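Local coordinates for protein alpha-1,6-mannanase (Bacteroides thetaiotaomicron, PDB 4V1S) that probably hydrolyses internal alpha-1,6-mannosidic linkages of mannan, as a glycoside hydrolase of family 76, at residues A173-G178 and A206-S211; N344-K349 and A381-R386; E93-S96 and W102-A105; Q223-A228 and Q279-E284; Q289-L294 and F324-T329. All coordinates share one frame; numbering follows the deposited sequence.

Contact 1: residues A173-G178 and A206-S211; sequences AFSLSG and AVTMLS
Next to Thr208, the residue that meets both Ser175 and Leu176, the carbonyl oxygen Val207 O is gripped twice: Ser211 N bonds to it at 3.0 Å, and Ser211 OG reaches it at 2.8 Å from the opposite face of the carbonyl plane. No hydrogen bond crosses between the segments. The contact rests on the two branches of Thr208, which divide the work. With CG2 anti to the backbone N and OG1 beside that N (chi1 -60°), the hydroxyl lies back along its own helix to bond Cys204 O, while still resting against Ser175 CB at 3.4 Å. The methyl CG2 goes to the other neighbour and meets Leu176 CD2 at 3.7 Å, the two side chains crossing obliquely. Ser175 OG stands 4.0 Å from Thr208 OG1, too long for a bond, and its hydrogen bond goes to Tyr142 O instead; each buried hydroxyl therefore has a partner away from the interface. Such small side chains let the backbones come close, with the CA atoms of Ser175 and Thr208 6.4 Å apart. Exchanging Thr208 for an alanine removes both branches, which would probably leave a gap beside Leu176 CD2 and Cys204 O without its hydroxyl donor. Ile231 of helix 222-239 touches both Leu176 and Thr208, so a third helix joins the junction. The arrangement is a close helix-helix packing, made where the last turn of helix 162-177 meets helix 202-219.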
# COMPACT_ATOMS: atom_id res chain seq x y z
N ALA A 173 -10.45 -7.04 10.76
CA ALA A 173 -11.30 -6.89 11.95
C ALA A 173 -10.68 -5.89 12.92
O ALA A 173 -11.38 -5.08 13.57
CB ALA A 173 -11.51 -8.22 12.63
N PHE A 174 -9.36 -5.91 13.01
CA PHE A 174 -8.71 -4.92 13.83
C PHE A 174 -8.96 -3.52 13.31
O PHE A 174 -9.34 -2.62 14.06
CB PHE A 174 -7.23 -5.19 14.03
CG PHE A 174 -6.59 -4.22 14.99
CD1 PHE A 174 -6.83 -4.33 16.34
CD2 PHE A 174 -5.88 -3.12 14.55
CE1 PHE A 174 -6.32 -3.39 17.23
CE2 PHE A 174 -5.37 -2.19 15.42
CZ PHE A 174 -5.59 -2.33 16.77
N SER A 175 -8.73 -3.31 12.02
CA SER A 175 -8.97 -1.97 11.43
C SER A 175 -10.42 -1.53 11.69
O SER A 175 -10.70 -0.36 12.01
CB SER A 175 -8.66 -1.96 9.94
OG SER A 175 -7.30 -2.23 9.68
N LEU A 176 -11.36 -2.46 11.50
CA LEU A 176 -12.77 -2.10 11.67
C LEU A 176 -13.15 -1.80 13.12
O LEU A 176 -14.13 -1.06 13.38
CB LEU A 176 -13.69 -3.20 11.11
CG LEU A 176 -13.76 -3.27 9.60
CD1 LEU A 176 -14.37 -4.60 9.16
CD2 LEU A 176 -14.51 -2.10 8.96
N SER A 177 -12.33 -2.28 14.07
CA SER A 177 -12.59 -2.01 15.47
C SER A 177 -12.19 -0.54 15.78
O SER A 177 -12.54 -0.02 16.84
CB SER A 177 -11.82 -2.95 16.41
OG SER A 177 -10.42 -2.65 16.50
N GLY A 178 -11.48 0.12 14.85
CA GLY A 178 -11.13 1.54 15.06
C GLY A 178 -12.21 2.50 14.58
O GLY A 178 -12.05 3.71 14.70
N ALA A 206 -9.29 4.56 3.82
CA ALA A 206 -8.99 4.07 2.48
C ALA A 206 -8.47 2.64 2.45
O ALA A 206 -8.95 1.81 1.65
CB ALA A 206 -8.02 5.04 1.79
N VAL A 207 -7.52 2.30 3.30
CA VAL A 207 -7.04 0.93 3.31
C VAL A 207 -8.10 -0.03 3.88
O VAL A 207 -8.17 -1.21 3.52
CB VAL A 207 -5.70 0.73 4.06
CG1 VAL A 207 -4.60 1.51 3.38
CG2 VAL A 207 -5.78 1.05 5.55
N THR A 208 -8.93 0.46 4.81
CA THR A 208 -9.99 -0.37 5.34
C THR A 208 -11.06 -0.62 4.25
O THR A 208 -11.53 -1.75 4.09
CB THR A 208 -10.57 0.24 6.62
OG1 THR A 208 -9.56 0.36 7.60
CG2 THR A 208 -11.68 -0.59 7.20
N MET A 209 -11.42 0.41 3.48
CA MET A 209 -12.32 0.24 2.38
C MET A 209 -11.81 -0.76 1.35
O MET A 209 -12.55 -1.65 0.92
CB MET A 209 -12.60 1.57 1.67
CG MET A 209 -13.50 2.51 2.48
SD MET A 209 -13.47 4.24 1.94
CE MET A 209 -13.68 4.03 0.17
N LEU A 210 -10.55 -0.64 0.97
CA LEU A 210 -10.01 -1.53 -0.04
C LEU A 210 -9.98 -2.97 0.50
O LEU A 210 -10.34 -3.90 -0.22
CB LEU A 210 -8.62 -1.07 -0.50
CG LEU A 210 -8.05 -1.93 -1.64
CD1 LEU A 210 -8.96 -1.93 -2.87
CD2 LEU A 210 -6.68 -1.43 -2.04
N SER A 211 -9.58 -3.14 1.75
CA SER A 211 -9.56 -4.46 2.39
C SER A 211 -10.97 -5.06 2.41
O SER A 211 -11.16 -6.25 2.10
CB SER A 211 -9.02 -4.36 3.81
OG SER A 211 -7.67 -3.97 3.86

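Contact 2: residues N344-K349 and A381-R386; sequences NFIHNK and AYMYMR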
# COMPACT_ATOMS: atom_id res chain seq x y z
N ASN A 344 10.07 3.23 -15.16
CA ASN A 344 11.36 3.43 -15.84
C ASN A 344 12.15 4.54 -15.20
O ASN A 344 13.35 4.43 -15.04
CB ASN A 344 11.13 3.70 -17.34
CG ASN A 344 10.61 2.47 -18.10
OD1 ASN A 344 10.64 1.34 -17.61
ND2 ASN A 344 10.13 2.69 -19.29
N PHE A 345 11.46 5.63 -14.83
CA PHE A 345 12.09 6.74 -14.15
C PHE A 345 12.70 6.32 -12.81
O PHE A 345 13.81 6.71 -12.48
CB PHE A 345 11.09 7.88 -13.96
CG PHE A 345 11.67 9.08 -13.24
CD1 PHE A 345 12.35 10.03 -13.92
CD2 PHE A 345 11.49 9.22 -11.86
CE1 PHE A 345 12.86 11.15 -13.26
CE2 PHE A 345 12.01 10.31 -11.18
CZ PHE A 345 12.69 11.29 -11.90
N ILE A 346 11.97 5.54 -12.03
CA ILE A 346 12.52 5.03 -10.78
C ILE A 346 13.86 4.33 -11.03
O ILE A 346 14.85 4.62 -10.37
CB ILE A 346 11.52 4.08 -10.09
CG1 ILE A 346 10.25 4.85 -9.68
CG2 ILE A 346 12.16 3.45 -8.85
CD1 ILE A 346 9.12 3.91 -9.32
N HIS A 347 13.91 3.43 -11.98
CA HIS A 347 15.16 2.67 -12.26
C HIS A 347 16.26 3.54 -12.84
O HIS A 347 17.43 3.46 -12.45
CB HIS A 347 14.84 1.53 -13.18
CG HIS A 347 15.98 0.59 -13.38
ND1 HIS A 347 16.79 0.62 -14.49
CD2 HIS A 347 16.49 -0.37 -12.57
CE1 HIS A 347 17.72 -0.32 -14.38
NE2 HIS A 347 17.55 -0.94 -13.23
N ASN A 348 15.89 4.32 -13.85
CA ASN A 348 16.85 5.07 -14.65
C ASN A 348 17.36 6.34 -13.99
O ASN A 348 18.49 6.76 -14.26
CB ASN A 348 16.24 5.33 -16.04
CG ASN A 348 15.96 4.03 -16.80
OD1 ASN A 348 16.48 2.93 -16.49
ND2 ASN A 348 15.09 4.13 -17.81
N LYS A 349 16.54 6.95 -13.15
CA LYS A 349 16.87 8.25 -12.54
C LYS A 349 16.97 8.27 -11.01
O LYS A 349 17.72 9.09 -10.44
CB LYS A 349 15.89 9.31 -13.01
CG LYS A 349 15.97 9.59 -14.49
CD LYS A 349 17.32 10.21 -14.82
CE LYS A 349 17.51 10.51 -16.31
NZ LYS A 349 18.81 11.23 -16.50
N ALA A 381 11.05 -2.34 -5.38
CA ALA A 381 10.96 -3.74 -5.74
C ALA A 381 9.54 -4.13 -6.10
O ALA A 381 9.32 -4.85 -7.08
CB ALA A 381 11.49 -4.61 -4.61
N TYR A 382 8.57 -3.65 -5.31
CA TYR A 382 7.17 -3.94 -5.56
C TYR A 382 6.73 -3.41 -6.94
O TYR A 382 6.14 -4.15 -7.74
CB TYR A 382 6.32 -3.38 -4.43
CG TYR A 382 4.83 -3.38 -4.67
CD1 TYR A 382 4.19 -4.52 -5.10
CD2 TYR A 382 4.06 -2.25 -4.41
CE1 TYR A 382 2.80 -4.53 -5.31
CE2 TYR A 382 2.70 -2.23 -4.63
CZ TYR A 382 2.05 -3.38 -5.07
OH TYR A 382 0.70 -3.33 -5.30
N MET A 383 7.09 -2.17 -7.25
CA MET A 383 6.79 -1.61 -8.57
C MET A 383 7.41 -2.41 -9.70
O MET A 383 6.76 -2.67 -10.73
CB MET A 383 7.25 -0.18 -8.65
CG MET A 383 6.43 0.76 -7.79
SD MET A 383 4.70 0.96 -8.26
CE MET A 383 3.89 -0.26 -7.24
N TYR A 384 8.63 -2.86 -9.50
CA TYR A 384 9.27 -3.65 -10.56
C TYR A 384 8.55 -4.96 -10.80
O TYR A 384 8.43 -5.40 -11.95
CB TYR A 384 10.77 -3.89 -10.30
CG TYR A 384 11.62 -2.66 -10.26
CD1 TYR A 384 11.37 -1.57 -11.10
CD2 TYR A 384 12.68 -2.56 -9.36
CE1 TYR A 384 12.12 -0.41 -11.00
CE2 TYR A 384 13.51 -1.43 -9.31
CZ TYR A 384 13.21 -0.35 -10.14
OH TYR A 384 13.98 0.77 -10.09
N MET A 385 8.11 -5.63 -9.74
CA MET A 385 7.41 -6.88 -9.90
C MET A 385 6.04 -6.64 -10.57
O MET A 385 5.60 -7.45 -11.41
CB MET A 385 7.25 -7.59 -8.56
CG MET A 385 6.76 -9.02 -8.69
SD MET A 385 7.91 -10.14 -9.45
CE MET A 385 8.85 -10.68 -8.03
N ARG A 386 5.36 -5.56 -10.19
CA ARG A 386 4.12 -5.20 -10.85
C ARG A 386 4.29 -4.99 -12.35
O ARG A 386 3.52 -5.50 -13.19
CB ARG A 386 3.50 -3.96 -10.23
CG ARG A 386 3.04 -4.16 -8.81
CD ARG A 386 1.74 -4.92 -8.76
NE ARG A 386 0.61 -4.02 -8.88
CZ ARG A 386 -0.58 -4.31 -9.37
NH1 ARG A 386 -0.83 -5.49 -9.86
NH2 ARG A 386 -1.54 -3.39 -9.34
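Ile346 is the first residue of 344-349 to meet the other helix, and it does so with two branches. CG2, anti to the backbone N, lies 3.5 Å from Tyr384 OH and also packs on the phenol ring carbon Tyr384 CZ. CD1, at the end of the other branch, reaches Met383 CG at a looser 4.4 Å. Tyr357 and Trp361 also touch Ile346, from the loop after its helix. His347 follows and takes the closest approach: Tyr384 OH stands 3.1 Å from His347 CA and 3.3 Å from His347 CB. The hydroxyl is also near His347 N, but the angle is poor and there is no bond; it pairs with Tyr357 OH. The His347 side chain leaves with CG anti to the backbone N, which sets the imidazole across the phenol at about a right angle. The edge of the histidine ring is directed to the face of the Tyr384 ring in an offset edge-to-face pair, with centroids 5.8 Å apart and planes at 79°. Two further groups help fix the imidazole: Trp49 stacks on it, and its ND1 donates to Asn348 OD1 at 3.1 Å with a nearly straight angle of 165°. That acceptor lies close to the imidazole plane, whereas the donor is tilted from the amide carbonyl plane. A wider pi-type turn spans 346-349. The segments run at 125° with axes 10.6 Å apart, a steeply inclined pairing, nearer antiparallel than parallel, of the chain's last two helices, 334-350 and 374-394, in a mainly helical fold consistent with the (alpha/alpha)6 barrel.

Contact 3: residues E93-S96 and W102-A105; sequences EGIS and WSDA
Trp102 lays its indole against the backbone of Gly94. Gly94 CA sits over the face of the five-membered ring, 3.9 Å from its centroid and 24° off the normal, which is a CH-pi contact. At the rim of the same ring, Trp102 CD1 comes within 3.2 Å of Gly94 O. A beta carbon at Gly94 would point at the ring and fall only 2.6 Å from Trp102 CG, so this close approach depends on the glycine. The indole nitrogen NE1 is turned elsewhere, hydrogen-bonded to Tyr47 OH, while Leu54 of helix 46-61 and Met385 of helix 374-394 also pack on Trp102. A smaller residue such as alanine in place of Trp102 would probably leave the Gly94 backbone uncovered on this side and deprive Tyr47 OH of its indole partner. The arrangement is a tight corner between consecutive helices, with 81-97 and 99-114 separated by a single residue; the CA atoms of Ile95 and Trp102 are 5.5 Å apart. Beyond the indole, Trp102 CB rests on Ile95 CD1 at 3.8 Å. Ser103 comes next, its OG 3.5 Å from the same Ile95 CD1, which also lies near the Ser103 backbone N. Ile95 can fill this angle because its chain bends at chi2 (-60°), carrying CD1 across to the start of the second helix. Ser103 OG meets only carbon here and hydrogen-bonds Lys99 O, one turn earlier in its own helix.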
# COMPACT_ATOMS: atom_id res chain seq x y z
N GLU A 93 2.93 -10.61 -5.66
CA GLU A 93 2.90 -10.38 -7.10
C GLU A 93 3.81 -11.36 -7.84
O GLU A 93 3.49 -11.80 -8.95
CB GLU A 93 3.26 -8.95 -7.43
CG GLU A 93 3.01 -8.51 -8.86
CD GLU A 93 1.54 -8.29 -9.23
OE1 GLU A 93 0.64 -8.78 -8.53
OE2 GLU A 93 1.27 -7.62 -10.27
N GLY A 94 4.94 -11.71 -7.23
CA GLY A 94 5.85 -12.71 -7.78
C GLY A 94 5.17 -14.03 -8.14
O GLY A 94 5.54 -14.66 -9.13
N ILE A 95 4.17 -14.43 -7.35
CA ILE A 95 3.48 -15.69 -7.59
C ILE A 95 2.86 -15.70 -9.01
O ILE A 95 2.77 -16.76 -9.64
CB ILE A 95 2.35 -15.96 -6.55
CG1 ILE A 95 2.86 -16.01 -5.09
CG2 ILE A 95 1.67 -17.26 -6.86
CD1 ILE A 95 3.90 -17.06 -4.80
N SER A 96 2.43 -14.54 -9.50
CA SER A 96 1.84 -14.42 -10.83
C SER A 96 2.86 -14.66 -11.94
O SER A 96 2.51 -15.10 -13.04
CB SER A 96 1.18 -13.05 -11.03
OG SER A 96 0.06 -12.88 -10.17
N TRP A 102 8.53 -18.05 -6.02
CA TRP A 102 8.11 -17.07 -5.00
C TRP A 102 7.30 -17.60 -3.84
O TRP A 102 7.12 -16.88 -2.87
CB TRP A 102 7.39 -15.88 -5.66
CG TRP A 102 8.34 -15.18 -6.56
CD1 TRP A 102 8.40 -15.30 -7.91
CD2 TRP A 102 9.46 -14.37 -6.18
NE1 TRP A 102 9.43 -14.58 -8.41
CE2 TRP A 102 10.13 -14.01 -7.37
CE3 TRP A 102 9.95 -13.90 -4.95
CZ2 TRP A 102 11.27 -13.20 -7.39
CZ3 TRP A 102 11.09 -13.10 -4.95
CH2 TRP A 102 11.73 -12.74 -6.18
N SER A 103 6.81 -18.84 -3.92
CA SER A 103 5.94 -19.34 -2.87
C SER A 103 6.63 -19.42 -1.52
O SER A 103 6.06 -19.05 -0.49
CB SER A 103 5.36 -20.70 -3.27
OG SER A 103 4.42 -20.49 -4.30
N ASP A 104 7.85 -19.94 -1.51
CA ASP A 104 8.59 -20.06 -0.24
C ASP A 104 8.92 -18.69 0.34
O ASP A 104 8.83 -18.49 1.55
CB ASP A 104 9.88 -20.85 -0.41
CG ASP A 104 9.66 -22.35 -0.55
OD1 ASP A 104 8.54 -22.85 -0.34
OD2 ASP A 104 10.65 -23.04 -0.90
N ALA A 105 9.29 -17.74 -0.52
CA ALA A 105 9.65 -16.39 -0.07
C ALA A 105 8.43 -15.73 0.58
O ALA A 105 8.54 -15.07 1.64
CB ALA A 105 10.13 -15.54 -1.24

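Contact 4: residues Q223-A228 and Q279-E284; sequences QYLDAA and QATKDE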
# COMPACT_ATOMS: atom_id res chain seq x y z
N GLN A 223 -21.66 -7.73 4.63
CA GLN A 223 -21.20 -6.87 5.73
C GLN A 223 -19.95 -6.08 5.34
O GLN A 223 -19.78 -4.95 5.75
CB GLN A 223 -20.90 -7.65 7.01
N TYR A 224 -19.08 -6.69 4.54
CA TYR A 224 -17.88 -6.01 4.07
C TYR A 224 -18.19 -4.88 3.06
O TYR A 224 -17.61 -3.79 3.14
CB TYR A 224 -16.92 -7.01 3.43
CG TYR A 224 -16.24 -7.96 4.41
CD1 TYR A 224 -15.43 -7.47 5.41
CD2 TYR A 224 -16.37 -9.32 4.28
CE1 TYR A 224 -14.79 -8.33 6.29
CE2 TYR A 224 -15.75 -10.20 5.15
CZ TYR A 224 -14.94 -9.71 6.15
OH TYR A 224 -14.28 -10.59 7.02
N LEU A 225 -19.09 -5.15 2.13
CA LEU A 225 -19.56 -4.12 1.19
C LEU A 225 -20.23 -2.98 1.95
O LEU A 225 -19.96 -1.80 1.69
CB LEU A 225 -20.50 -4.69 0.14
CG LEU A 225 -21.13 -3.68 -0.84
CD1 LEU A 225 -20.09 -2.91 -1.64
CD2 LEU A 225 -22.07 -4.40 -1.78
N ASP A 226 -21.09 -3.32 2.92
CA ASP A 226 -21.79 -2.29 3.68
C ASP A 226 -20.82 -1.44 4.49
O ASP A 226 -21.03 -0.24 4.61
CB ASP A 226 -22.85 -2.92 4.59
CG ASP A 226 -24.02 -3.51 3.81
OD1 ASP A 226 -24.29 -3.09 2.65
OD2 ASP A 226 -24.67 -4.41 4.37
N ALA A 227 -19.76 -2.05 5.02
CA ALA A 227 -18.74 -1.31 5.75
C ALA A 227 -18.02 -0.34 4.81
O ALA A 227 -17.84 0.81 5.16
CB ALA A 227 -17.76 -2.25 6.42
N ALA A 228 -17.62 -0.80 3.62
CA ALA A 228 -16.95 0.06 2.66
C ALA A 228 -17.81 1.28 2.32
O ALA A 228 -17.33 2.42 2.27
CB ALA A 228 -16.57 -0.70 1.41
N GLN A 279 -17.24 -1.98 -9.44
CA GLN A 279 -17.47 -3.36 -9.91
C GLN A 279 -18.55 -4.08 -9.10
O GLN A 279 -19.37 -4.82 -9.66
CB GLN A 279 -16.16 -4.16 -9.88
CG GLN A 279 -15.11 -3.65 -10.85
CD GLN A 279 -15.56 -3.59 -12.32
OE1 GLN A 279 -15.07 -2.77 -13.11
NE2 GLN A 279 -16.47 -4.47 -12.70
N ALA A 280 -18.58 -3.84 -7.79
CA ALA A 280 -19.54 -4.51 -6.90
C ALA A 280 -20.98 -4.00 -7.05
O ALA A 280 -21.93 -4.78 -6.96
CB ALA A 280 -19.09 -4.38 -5.46
N THR A 281 -21.13 -2.69 -7.25
CA THR A 281 -22.45 -2.06 -7.22
C THR A 281 -22.97 -1.69 -8.61
O THR A 281 -24.16 -1.47 -8.78
CB THR A 281 -22.42 -0.76 -6.39
OG1 THR A 281 -21.57 0.18 -7.03
CG2 THR A 281 -21.94 -1.04 -4.95
N LYS A 282 -22.05 -1.61 -9.57
CA LYS A 282 -22.35 -1.11 -10.91
C LYS A 282 -22.83 0.36 -10.89
O LYS A 282 -23.35 0.84 -11.89
CB LYS A 282 -23.34 -2.03 -11.64
N ASP A 283 -22.60 1.08 -9.79
CA ASP A 283 -23.02 2.48 -9.68
C ASP A 283 -21.91 3.35 -10.27
O ASP A 283 -20.81 3.43 -9.74
CB ASP A 283 -23.30 2.85 -8.23
CG ASP A 283 -23.89 4.26 -8.07
OD1 ASP A 283 -23.69 5.13 -8.95
OD2 ASP A 283 -24.56 4.51 -7.04
N GLU A 284 -22.24 4.02 -11.36
CA GLU A 284 -21.27 4.81 -12.11
C GLU A 284 -20.66 5.95 -11.30
O GLU A 284 -19.60 6.44 -11.64
CB GLU A 284 -21.93 5.38 -13.38
CG GLU A 284 -22.32 4.34 -14.41
CD GLU A 284 -21.13 3.71 -15.13
OE1 GLU A 284 -20.10 4.40 -15.32
OE2 GLU A 284 -21.24 2.53 -15.52
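Leu225 meets Ala280 and Thr281 where helix 222-239 passes the end of helix 264-281, a surface junction between helices consistent with the (alpha/alpha)6 barrel of family GH76. The apolar interaction is small: the segments bury 88 Å² between them, counting both sides. One methyl carries it. Leu225 CD1 lies 4.2 Å from Ala280 CB and is equally distant from Thr281 CG2, so the branch rests between two methyl groups of consecutive residues. Its CG stands anti to the backbone N (chi1 176°), and this orientation sends the isobutyl group across the gap between CA atoms 8.1 Å apart at Leu225 and Ala280. Helix 202-219 packs alongside: Met213 touches Ala228 and Ala280, and Tyr216 touches Leu225.

No hydrogen bond crosses between the segments; the polar interactions instead shape the turn that follows Ala280. Thr281 turns its methyl to Leu225 while its hydroxyl works within the chain. Thr281 OG1 bonds to Met277 O one turn back, and accepts from Asp283 N at 3.1 Å with an angle of 161°, which makes an ST turn. Between them Lys282 has positive phi (61°), the point at which the chain leaves helical geometry. The next helix then begins at once: Asp283 occupies its N-cap position, and its carboxylate oxygen OD1 accepts a hydrogen bond from Lys285 N.

Contact 5: residues Q289-L294 and F324-T329; sequences QAKATL and FDMYDT
Leu294 and Met326 form the tight part of this contact, reaching toward each other tip to tip, with Leu294 CD2 3.6 Å from Met326 CG. The methionine methyl CE turns along the facing helix and lies 3.9 Å from the same Leu294 CD2. What brings it there is a bend at chi2 (-60°) followed by an extended last torsion. Two conformers were modelled for Met326, so this account holds for one of them, and the place of CE should be read with that caution. Leu294 CG is anti to its backbone N, pointing the isobutyl group at the interface, and Trp335 of helix 334-350 also touches Met326.

A turn earlier the packing is looser, though still buried, at Ala290: its CB is 4.1 Å from Met326 CE, and being only a methyl it covers little of it. The solvent side belongs to Lys291 alone. Its CG lies 3.8 Å from Met326 CE, where the two chains pass obliquely; beyond CG the lysine is extended, and the residue is exposed to solvent. No hydrogen bond or salt bridge links the segments. The polar groups serve other neighbours: Gln289 NE2 donates to Thr293 OG1 at 3.0 Å, and both of those atoms also bond to Asn245, while Asp325 forms a salt bridge with Arg272. The segment axes stay 12.3 Å apart, wide enough for Met326 to be the main filler between them. At 143° they are inclined antiparallel, a side-by-side pair of consecutive long helices, 284-301 and 313-330.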
# COMPACT_ATOMS: atom_id res chain seq x y z
N GLN A 289 -16.01 9.23 -9.73
CA GLN A 289 -15.20 9.75 -8.64
C GLN A 289 -13.74 9.30 -8.78
O GLN A 289 -12.81 10.11 -8.64
CB GLN A 289 -15.77 9.33 -7.30
CG GLN A 289 -15.03 9.92 -6.12
CD GLN A 289 -15.13 11.43 -6.07
OE1 GLN A 289 -16.22 11.98 -5.85
NE2 GLN A 289 -14.01 12.11 -6.28
N ALA A 290 -13.54 8.02 -9.08
CA ALA A 290 -12.18 7.48 -9.27
C ALA A 290 -11.46 8.23 -10.39
O ALA A 290 -10.31 8.63 -10.24
CB ALA A 290 -12.24 6.01 -9.57
N LYS A 291 -12.16 8.45 -11.51
CA LYS A 291 -11.55 9.12 -12.65
C LYS A 291 -11.21 10.57 -12.32
O LYS A 291 -10.16 11.07 -12.69
CB LYS A 291 -12.46 9.05 -13.86
CG LYS A 291 -12.52 7.69 -14.52
CD LYS A 291 -13.52 7.73 -15.66
CE LYS A 291 -13.66 6.40 -16.35
NZ LYS A 291 -14.65 6.51 -17.46
N ALA A 292 -12.11 11.25 -11.61
CA ALA A 292 -11.87 12.65 -11.24
C ALA A 292 -10.68 12.81 -10.30
O ALA A 292 -9.82 13.69 -10.49
CB ALA A 292 -13.12 13.27 -10.62
N THR A 293 -10.64 11.98 -9.26
CA THR A 293 -9.55 12.02 -8.31
C THR A 293 -8.20 11.59 -8.95
O THR A 293 -7.18 12.23 -8.68
CB THR A 293 -9.88 11.16 -7.09
OG1 THR A 293 -11.04 11.70 -6.44
CG2 THR A 293 -8.71 11.05 -6.11
N LEU A 294 -8.23 10.59 -9.81
CA LEU A 294 -7.02 10.17 -10.51
C LEU A 294 -6.48 11.29 -11.45
O LEU A 294 -5.30 11.57 -11.45
CB LEU A 294 -7.24 8.88 -11.26
CG LEU A 294 -6.04 8.32 -11.97
CD1 LEU A 294 -4.85 8.03 -11.07
CD2 LEU A 294 -6.48 7.07 -12.71
N PHE A 324 -2.67 0.70 -12.92
CA PHE A 324 -2.85 -0.71 -13.21
C PHE A 324 -4.32 -1.11 -13.04
O PHE A 324 -4.84 -1.85 -13.88
CB PHE A 324 -1.93 -1.57 -12.34
CG PHE A 324 -0.45 -1.47 -12.70
CD1 PHE A 324 -0.02 -1.65 -14.03
CD2 PHE A 324 0.52 -1.25 -11.70
CE1 PHE A 324 1.33 -1.61 -14.34
CE2 PHE A 324 1.87 -1.26 -12.01
CZ PHE A 324 2.28 -1.40 -13.34
N ASP A 325 -4.98 -0.63 -11.98
CA ASP A 325 -6.38 -0.95 -11.77
C ASP A 325 -7.24 -0.38 -12.89
O ASP A 325 -8.20 -1.02 -13.31
CB ASP A 325 -6.93 -0.41 -10.46
CG ASP A 325 -6.45 -1.15 -9.25
OD1 ASP A 325 -5.79 -2.24 -9.33
OD2 ASP A 325 -6.71 -0.61 -8.16
N MET A 326 -6.91 0.82 -13.36
CA MET A 326 -7.64 1.42 -14.48
C MET A 326 -7.52 0.56 -15.74
O MET A 326 -8.49 0.37 -16.44
CB MET A 326 -7.20 2.85 -14.77
CG MET A 326 -7.79 3.87 -13.83
SD MET A 326 -9.61 3.92 -13.90
CE MET A 326 -9.93 5.37 -12.91
N TYR A 327 -6.33 0.01 -15.99
CA TYR A 327 -6.13 -0.84 -17.14
C TYR A 327 -6.98 -2.09 -16.97
O TYR A 327 -7.64 -2.51 -17.91
CB TYR A 327 -4.65 -1.21 -17.36
CG TYR A 327 -4.49 -2.25 -18.43
CD1 TYR A 327 -4.55 -1.90 -19.77
CD2 TYR A 327 -4.42 -3.63 -18.10
CE1 TYR A 327 -4.45 -2.87 -20.75
CE2 TYR A 327 -4.33 -4.61 -19.08
CZ TYR A 327 -4.35 -4.22 -20.41
OH TYR A 327 -4.27 -5.15 -21.42
N ASP A 328 -6.98 -2.68 -15.77
CA ASP A 328 -7.86 -3.82 -15.49
C ASP A 328 -9.35 -3.49 -15.76
O ASP A 328 -10.14 -4.36 -16.17
CB ASP A 328 -7.74 -4.27 -14.02
CG ASP A 328 -6.38 -4.81 -13.67
OD1 ASP A 328 -5.60 -5.15 -14.58
OD2 ASP A 328 -6.09 -4.88 -12.44
N THR A 329 -9.72 -2.24 -15.53
CA THR A 329 -11.10 -1.77 -15.67
C THR A 329 -11.52 -1.54 -17.12
O THR A 329 -12.59 -2.00 -17.52
CB THR A 329 -11.32 -0.48 -14.84
OG1 THR A 329 -11.03 -0.76 -13.46
CG2 THR A 329 -12.75 0.04 -14.95

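Overall arrangement
Along the chain all five contacts come in series, without nesting or crossing. Contact 3 closes the shortest loop, between helices 81-97 and 99-114. Contact 1 then ties 162-177 to 202-219, contact 4 joins 222-239 to 264-281, contact 5 pairs 284-301 with 313-330, and contact 2 links 334-350 to the C-terminal helix 374-394. In space, contact 1 touches contact 4, contact 4 touches contact 5, and contact 5 touches contact 2. Contact 2 meets contact 3 through the Arg386 NH1 to Glu93 OE2 salt bridge of 3.0 Å, joining the C-terminal helix to 81-97. Contacts 1 and 2, centres 28 Å apart, lie on opposite sides of the chain's centre.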